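Local coordinates for protein GH86A beta-porphyranase (Bacteroides plebeius, PDB 4AW7) that cleaves the sulfated red-algal polysaccharide porphyran at the linkages from beta-D-galactose to alpha-L-galactose-6-sulfate, yielding mostly disaccharides, at residues 271-276 with 298-303; 42-47 with 363-368. All coordinates share one frame; numbering follows the deposited sequence.

Contact 1 of 2, residues 271-276 with 298-303; sequences SEFGGI and NHFLFN. With GLA (alpha-D-galactopyranose), chain B; GAL (beta-D-galactopyranose), chain D.
The Phe300 ring receives Gly274 O at its edge, near the ring plane, where CE2 comes to 3.5 Å from that oxygen. The Phe273 ring meets its neighbour obliquely: its CD2 lies 3.6 Å from Phe300 CB, and the two side chains run alongside one another in opposite senses, so the pair is plain apolar packing with no ring stack. A chi1 of 67° sets Phe273 CG between N and C of its own backbone and thereby places the CD2/CE2 side of the ring against Phe300 CB; CE2 is also 4.4 Å from Leu301 N. The axes of strand 271-276 and helix 298-303 run at 144° and approach to 8.3 Å, as expected for a beta strand and the helix that follows it in a beta-alpha-beta crossover, here from strand 268-276 through helix 293-305 to strand 311-316. Phe273 packs against Phe300 of the helix, whereas its neighbour Glu272, the inferred nucleophile, carries its carboxylate to the sugar, with OE2 2.6 Å from galactose O2. Arg69 forms a salt bridge with that carboxylate. No hydrogen bond crosses the contact, which therefore rests on the packing of two phenylalanines and a ring C-H edge near Gly274 O.

Contact 2 of 2, residues 42-47 with 363-368; sequences KYFNIH and ELWKNV. With L6S (6-O-sulfo-alpha-L-galactopyranose), chain C.
Trp365 O is gripped twice: by Val368 N, which closes a type II beta turn with a 3.1 Å bond to this oxygen, and by Arg40 NH1, which also binds Val368 O. From this turn the Trp365 side chain starts out toward Phe44, and its indole then leads away. Its chi1 of -67° puts CG opposite the carbonyl carbon and so presents CB and CG to Phe44 CE1, which is 3.4 Å from CG. Val368 CG1 sits at the edge of the indole, in its plane, while Phe44 comes over one face, with CZ 3.3 Å above the plane and offset toward the rim. The ring planes differ by 27°, yet the centroids of the phenyl and the five-membered ring are 5.0 Å apart, so the overlap is slight. Phe44 is also the centre of an inverse gamma turn, and Tyr43 CB lies over the middle of one face of its ring. The short, weakly bonded strand at about 45-46 is the first of the parallel strands of what is best read as a (beta/alpha)8 barrel, so the contact ties the entry to that strand to helix 359-365. The indole NE1-H probably bonds Asn298 OD1 of helix 293-305. A leucine in place of Trp365 would probably leave that amide oxygen without its donor and open a gap against the Phe44 ring. At the far end of segment 42-47, His47 ND1 donates to the sulfate oxygen O1S of the bound sulfogalactose, which lies at the edge of the imidazole, near its plane, at 3.0 Å and a bent 141°. Arg69 NH1 bonds NE2 of this imidazole, and Ser319 OG also bonds the sugar.

In the fold
Contact 1 is nested inside the chain loop that contact 2 closes, and their centres are 12 Å apart. Helix 298-303 joins them directly: the probable hydrogen bond between Asn298 OD1 and Trp365 NE1 spans 3.0 Å. Leu301 packs against both segments of contact 2, its CD2 3.4 Å from Trp365 CE2 and its CD1 3.7 Å from Tyr43 CB. Both contacts also lead to the substrate cleft. Segment 271-276 supplies Glu272 and segment 42-47 supplies His47, and Arg69 NH1 binds both side chains, so one guanidinium links the probable nucleophile to a sulfate-binding residue. The side chains of Phe273 and His47 are about 9 Å apart.

Contact 1 of 2, residues 271-276 with 298-303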
loop_
_atom_site.group_PDB
_atom_site.type_symbol
_atom_site.label_atom_id
_atom_site.label_comp_id
_atom_site.label_asym_id
_atom_site.label_seq_id
_atom_site.Cartn_x
_atom_site.Cartn_y
_atom_site.Cartn_z
ATOM N N SER A 271 0.266 -2.809 5.691
ATOM C CA SER A 271 0.789 -3.966 6.410
ATOM C C SER A 271 0.271 -5.314 5.917
ATOM O O SER A 271 0.825 -6.346 6.274
ATOM C CB SER A 271 0.615 -3.783 7.933
ATOM O OG SER A 271 -0.718 -3.457 8.239
ATOM N N GLU A 272 -0.778 -5.289 5.072
ATOM C CA GLU A 272 -1.221 -6.432 4.275
ATOM C C GLU A 272 -1.845 -5.907 2.992
ATOM O O GLU A 272 -2.632 -4.980 3.039
ATOM C CB GLU A 272 -2.309 -7.265 4.954
ATOM C CG GLU A 272 -1.985 -7.785 6.362
ATOM C CD GLU A 272 -3.168 -8.445 7.025
ATOM O OE1 GLU A 272 -4.135 -8.835 6.334
ATOM O OE2 GLU A 272 -3.166 -8.579 8.259
ATOM N N PHE A 273 -1.513 -6.499 1.858
ATOM C CA PHE A 273 -2.279 -6.274 0.635
ATOM C C PHE A 273 -2.393 -7.558 -0.175
ATOM O O PHE A 273 -1.453 -8.341 -0.249
ATOM C CB PHE A 273 -1.800 -5.098 -0.207
ATOM C CG PHE A 273 -0.441 -5.224 -0.860
ATOM C CD1 PHE A 273 0.739 -4.881 -0.172
ATOM C CD2 PHE A 273 -0.317 -5.627 -2.191
ATOM C CE1 PHE A 273 1.962 -4.907 -0.803
ATOM C CE2 PHE A 273 0.919 -5.626 -2.817
ATOM C CZ PHE A 273 2.050 -5.285 -2.142
ATOM N N GLY A 274 -3.538 -7.774 -0.793
ATOM C CA GLY A 274 -3.723 -8.968 -1.577
ATOM C C GLY A 274 -5.152 -9.166 -2.024
ATOM O O GLY A 274 -5.892 -8.206 -2.253
ATOM N N GLY A 275 -5.549 -10.439 -2.106
ATOM C CA GLY A 275 -6.876 -10.823 -2.532
ATOM C C GLY A 275 -7.470 -11.815 -1.563
ATOM O O GLY A 275 -6.744 -12.595 -0.913
ATOM N N ILE A 276 -8.796 -11.807 -1.489
ATOM C CA ILE A 276 -9.537 -12.773 -0.684
ATOM C C ILE A 276 -10.534 -13.423 -1.615
ATOM O O ILE A 276 -11.366 -12.729 -2.183
ATOM C CB ILE A 276 -10.264 -12.119 0.483
ATOM C CG1 ILE A 276 -9.318 -11.392 1.394
ATOM C CG2 ILE A 276 -10.971 -13.199 1.322
ATOM C CD1 ILE A 276 -9.995 -10.317 2.218
ATOM N N ASN A 298 0.129 -7.490 -7.892
ATOM C CA ASN A 298 0.566 -6.617 -8.972
ATOM C C ASN A 298 -0.267 -5.354 -9.102
ATOM O O ASN A 298 0.255 -4.245 -9.262
ATOM C CB ASN A 298 0.635 -7.393 -10.275
ATOM C CG ASN A 298 1.903 -8.232 -10.402
ATOM O OD1 ASN A 298 2.979 -7.793 -9.995
ATOM N ND2 ASN A 298 1.769 -9.444 -10.976
ATOM N N HIS A 299 -1.595 -5.482 -9.041
ATOM C CA HIS A 299 -2.400 -4.286 -9.242
ATOM C C HIS A 299 -2.165 -3.220 -8.170
ATOM O O HIS A 299 -2.132 -2.011 -8.451
ATOM C CB HIS A 299 -3.894 -4.617 -9.276
ATOM C CG HIS A 299 -4.321 -5.478 -10.421
ATOM N ND1 HIS A 299 -3.884 -5.300 -11.714
ATOM C CD2 HIS A 299 -5.209 -6.490 -10.464
ATOM C CE1 HIS A 299 -4.483 -6.183 -12.495
ATOM N NE2 HIS A 299 -5.295 -6.915 -11.760
ATOM N N PHE A 300 -1.999 -3.640 -6.924
ATOM C CA PHE A 300 -1.730 -2.716 -5.841
ATOM C C PHE A 300 -0.289 -2.179 -5.886
ATOM O O PHE A 300 -0.043 -1.043 -5.520
ATOM C CB PHE A 300 -1.950 -3.347 -4.460
ATOM C CG PHE A 300 -3.402 -3.545 -4.101
ATOM C CD1 PHE A 300 -4.298 -2.468 -3.998
ATOM C CD2 PHE A 300 -3.881 -4.804 -3.830
ATOM C CE1 PHE A 300 -5.587 -2.684 -3.640
ATOM C CE2 PHE A 300 -5.198 -5.029 -3.450
ATOM C CZ PHE A 300 -6.081 -3.979 -3.381
ATOM N N LEU A 301 0.645 -3.002 -6.335
ATOM C CA LEU A 301 2.051 -2.654 -6.294
ATOM C C LEU A 301 2.332 -1.352 -7.017
ATOM O O LEU A 301 3.103 -0.534 -6.548
ATOM C CB LEU A 301 2.886 -3.786 -6.900
ATOM C CG LEU A 301 4.386 -3.587 -7.006
ATOM C CD1 LEU A 301 5.035 -3.448 -5.617
ATOM C CD2 LEU A 301 4.996 -4.759 -7.770
ATOM N N PHE A 302 1.728 -1.157 -8.174
ATOM C CA PHE A 302 2.059 0.022 -8.967
ATOM C C PHE A 302 1.594 1.299 -8.269
ATOM O O PHE A 302 2.315 2.313 -8.288
ATOM C CB PHE A 302 1.433 -0.066 -10.378
ATOM C CG PHE A 302 2.133 -1.024 -11.329
ATOM C CD1 PHE A 302 2.087 -2.411 -11.150
ATOM C CD2 PHE A 302 2.828 -0.550 -12.427
ATOM C CE1 PHE A 302 2.736 -3.265 -11.994
ATOM C CE2 PHE A 302 3.458 -1.401 -13.285
ATOM C CZ PHE A 302 3.414 -2.775 -13.075
ATOM N N ASN A 303 0.419 1.275 -7.629
ATOM C CA ASN A 303 -0.093 2.369 -6.771
ATOM C C ASN A 303 0.967 2.677 -5.729
ATOM O O ASN A 303 1.386 3.821 -5.519
ATOM C CB ASN A 303 -1.445 1.862 -6.143
ATOM C CG ASN A 303 -2.039 2.743 -5.040
ATOM O OD1 ASN A 303 -1.389 3.648 -4.491
ATOM N ND2 ASN A 303 -3.332 2.474 -4.682
HETATM C C1 GLA B . -6.890 -9.411 7.620
HETATM C C2 GLA B . -6.221 -10.248 8.728
HETATM C C3 GLA B . -5.519 -11.463 8.149
HETATM C C4 GLA B . -6.375 -12.190 7.143
HETATM C C5 GLA B . -6.847 -11.200 6.064
HETATM C C6 GLA B . -7.472 -11.988 4.855
HETATM O O1 GLA B . -6.073 -8.592 6.898
HETATM O O2 GLA B . -5.314 -9.402 9.506
HETATM O O3 GLA B . -5.245 -12.421 9.136
HETATM O O4 GLA B . -7.504 -12.794 7.803
HETATM O O5 GLA B . -7.711 -10.209 6.788
HETATM O O6 GLA B . -6.384 -12.262 3.867
HETATM C C1 GAL D . -6.890 -9.411 7.620
HETATM C C2 GAL D . -6.221 -10.248 8.728
HETATM C C3 GAL D . -5.519 -11.463 8.149
HETATM C C4 GAL D . -6.375 -12.190 7.143
HETATM C C5 GAL D . -6.847 -11.200 6.064
HETATM C C6 GAL D . -7.472 -11.988 4.855
HETATM O O1 GAL D . -7.591 -8.281 8.277
HETATM O O2 GAL D . -5.314 -9.402 9.506
HETATM O O3 GAL D . -5.245 -12.421 9.136
HETATM O O4 GAL D . -7.504 -12.794 7.803
HETATM O O5 GAL D . -7.711 -10.209 6.788
HETATM O O6 GAL D . -6.384 -12.262 3.867
#

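Contact 2 of 2, residues 42-47 with 363-368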
loop_
_atom_site.group_PDB
_atom_site.type_symbol
_atom_site.label_atom_id
_atom_site.label_comp_id
_atom_site.label_asym_id
_atom_site.label_seq_id
_atom_site.Cartn_x
_atom_site.Cartn_y
_atom_site.Cartn_z
ATOM N N LYS A 42 10.742 -1.822 0.433
ATOM C CA LYS A 42 9.396 -1.280 0.668
ATOM C C LYS A 42 8.293 -2.083 0.026
ATOM O O LYS A 42 7.132 -1.830 0.333
ATOM C CB LYS A 42 9.325 0.212 0.272
ATOM C CG LYS A 42 10.114 1.099 1.224
ATOM C CD LYS A 42 10.028 2.568 0.907
ATOM C CE LYS A 42 10.683 3.432 1.994
ATOM N NZ LYS A 42 10.388 4.875 1.768
ATOM N N TYR A 43 8.630 -3.053 -0.820
ATOM C CA TYR A 43 7.673 -3.764 -1.678
ATOM C C TYR A 43 7.800 -5.262 -1.702
ATOM O O TYR A 43 6.806 -5.979 -1.548
ATOM C CB TYR A 43 7.742 -3.221 -3.133
ATOM C CG TYR A 43 7.533 -1.738 -3.187
ATOM C CD1 TYR A 43 6.263 -1.187 -2.931
ATOM C CD2 TYR A 43 8.570 -0.859 -3.384
ATOM C CE1 TYR A 43 6.076 0.175 -2.886
ATOM C CE2 TYR A 43 8.395 0.508 -3.349
ATOM C CZ TYR A 43 7.131 1.030 -3.102
ATOM O OH TYR A 43 6.997 2.409 -3.021
ATOM N N PHE A 44 9.008 -5.757 -1.980
ATOM C CA PHE A 44 9.211 -7.172 -2.246
ATOM C C PHE A 44 9.525 -7.913 -0.970
ATOM O O PHE A 44 10.695 -8.180 -0.649
ATOM C CB PHE A 44 10.262 -7.354 -3.363
ATOM C CG PHE A 44 9.897 -6.603 -4.611
ATOM C CD1 PHE A 44 8.701 -6.886 -5.267
ATOM C CD2 PHE A 44 10.645 -5.529 -5.060
ATOM C CE1 PHE A 44 8.302 -6.133 -6.364
ATOM C CE2 PHE A 44 10.245 -4.814 -6.162
ATOM C CZ PHE A 44 9.073 -5.131 -6.798
ATOM N N ASN A 45 8.467 -8.157 -0.223
ATOM C CA ASN A 45 8.484 -8.732 1.114
ATOM C C ASN A 45 7.489 -9.879 1.141
ATOM O O ASN A 45 6.581 -9.962 0.323
ATOM C CB ASN A 45 8.089 -7.675 2.152
ATOM C CG ASN A 45 9.046 -6.501 2.165
ATOM O OD1 ASN A 45 10.264 -6.705 2.212
ATOM N ND2 ASN A 45 8.543 -5.256 2.108
ATOM N N ILE A 46 7.638 -10.725 2.156
ATOM C CA ILE A 46 6.616 -11.698 2.521
ATOM C C ILE A 46 6.113 -11.379 3.944
ATOM O O ILE A 46 6.785 -10.737 4.739
ATOM C CB ILE A 46 7.071 -13.182 2.423
ATOM C CG1 ILE A 46 8.369 -13.445 3.218
ATOM C CG2 ILE A 46 7.202 -13.574 0.993
ATOM C CD1 ILE A 46 8.771 -14.922 3.354
ATOM N N HIS A 47 4.904 -11.837 4.231
ATOM C CA HIS A 47 4.245 -11.626 5.513
ATOM C C HIS A 47 4.701 -12.714 6.490
ATOM O O HIS A 47 3.988 -13.679 6.769
ATOM C CB HIS A 47 2.704 -11.633 5.297
ATOM C CG HIS A 47 1.937 -11.208 6.502
ATOM N ND1 HIS A 47 1.692 -12.049 7.556
ATOM C CD2 HIS A 47 1.420 -10.001 6.863
ATOM C CE1 HIS A 47 1.036 -11.387 8.503
ATOM N NE2 HIS A 47 0.852 -10.134 8.113
ATOM N N GLU A 363 9.495 -13.881 -8.898
ATOM C CA GLU A 363 10.293 -14.106 -10.117
ATOM C C GLU A 363 10.125 -12.930 -11.090
ATOM O O GLU A 363 11.103 -12.413 -11.631
ATOM C CB GLU A 363 9.888 -15.408 -10.795
ATOM C CG GLU A 363 10.872 -15.798 -11.909
ATOM C CD GLU A 363 12.226 -16.248 -11.315
ATOM O OE1 GLU A 363 12.198 -17.146 -10.521
ATOM O OE2 GLU A 363 13.328 -15.690 -11.606
ATOM N N LEU A 364 8.885 -12.472 -11.258
ATOM C CA LEU A 364 8.593 -11.420 -12.204
ATOM C C LEU A 364 9.415 -10.158 -11.893
ATOM O O LEU A 364 9.865 -9.458 -12.811
ATOM C CB LEU A 364 7.087 -11.079 -12.132
ATOM C CG LEU A 364 6.550 -9.913 -12.935
ATOM C CD1 LEU A 364 6.697 -10.228 -14.438
ATOM C CD2 LEU A 364 5.109 -9.607 -12.581
ATOM N N TRP A 365 9.544 -9.854 -10.608
ATOM C CA TRP A 365 10.212 -8.655 -10.147
ATOM C C TRP A 365 11.659 -8.854 -9.746
ATOM O O TRP A 365 12.319 -7.941 -9.275
ATOM C CB TRP A 365 9.401 -8.037 -8.998
ATOM C CG TRP A 365 8.071 -7.506 -9.466
ATOM C CD1 TRP A 365 6.865 -8.098 -9.353
ATOM C CD2 TRP A 365 7.858 -6.280 -10.175
ATOM N NE1 TRP A 365 5.907 -7.324 -9.945
ATOM C CE2 TRP A 365 6.494 -6.192 -10.452
ATOM C CE3 TRP A 365 8.692 -5.236 -10.557
ATOM C CZ2 TRP A 365 5.936 -5.090 -11.100
ATOM C CZ3 TRP A 365 8.128 -4.143 -11.226
ATOM C CH2 TRP A 365 6.755 -4.088 -11.455
ATOM N N LYS A 366 12.200 -10.050 -9.953
ATOM C CA LYS A 366 13.562 -10.306 -9.503
ATOM C C LYS A 366 14.548 -9.403 -10.249
ATOM O O LYS A 366 14.416 -9.146 -11.447
ATOM C CB LYS A 366 13.926 -11.790 -9.681
ATOM C CG LYS A 366 15.268 -12.179 -8.994
ATOM C CD LYS A 366 15.492 -13.690 -9.144
ATOM C CE LYS A 366 16.935 -14.159 -8.909
ATOM N NZ LYS A 366 17.009 -15.615 -8.891
ATOM N N ASN A 367 15.513 -8.887 -9.516
ATOM C CA ASN A 367 16.540 -7.970 -10.034
ATOM C C ASN A 367 16.085 -6.583 -10.394
ATOM O O ASN A 367 16.912 -5.733 -10.675
ATOM C CB ASN A 367 17.364 -8.618 -11.171
ATOM C CG ASN A 367 18.184 -9.817 -10.660
ATOM O OD1 ASN A 367 19.010 -9.658 -9.776
ATOM N ND2 ASN A 367 17.922 -10.970 -11.196
ATOM N N VAL A 368 14.781 -6.315 -10.340
ATOM C CA VAL A 368 14.283 -4.996 -10.704
ATOM C C VAL A 368 14.682 -4.001 -9.614
ATOM O O VAL A 368 14.339 -4.156 -8.452
ATOM C CB VAL A 368 12.759 -4.974 -10.926
ATOM C CG1 VAL A 368 12.258 -3.545 -11.190
ATOM C CG2 VAL A 368 12.352 -5.930 -12.056
HETATM O O1S L6S C . 1.181 -14.964 8.041
HETATM O O2S L6S C . 0.222 -17.143 7.431
HETATM O O3S L6S C . 0.678 -16.563 9.773
HETATM C C1 L6S C . -4.069 -12.169 10.144
HETATM C C2 L6S C . -4.486 -12.896 11.403
HETATM C C3 L6S C . -4.565 -14.404 11.119
HETATM C C4 L6S C . -3.156 -14.896 10.613
HETATM C C5 L6S C . -2.770 -14.058 9.388
HETATM C C6 L6S C . -1.268 -14.256 9.081
HETATM O O2 L6S C . -5.725 -12.374 11.927
HETATM O O3 L6S C . -4.967 -15.147 12.279
HETATM O O4 L6S C . -2.213 -14.713 11.680
HETATM O O5 L6S C . -2.866 -12.643 9.589
HETATM O O6 L6S C . -1.095 -15.548 8.519
HETATM S S1 L6S C . 0.339 -16.073 8.408
#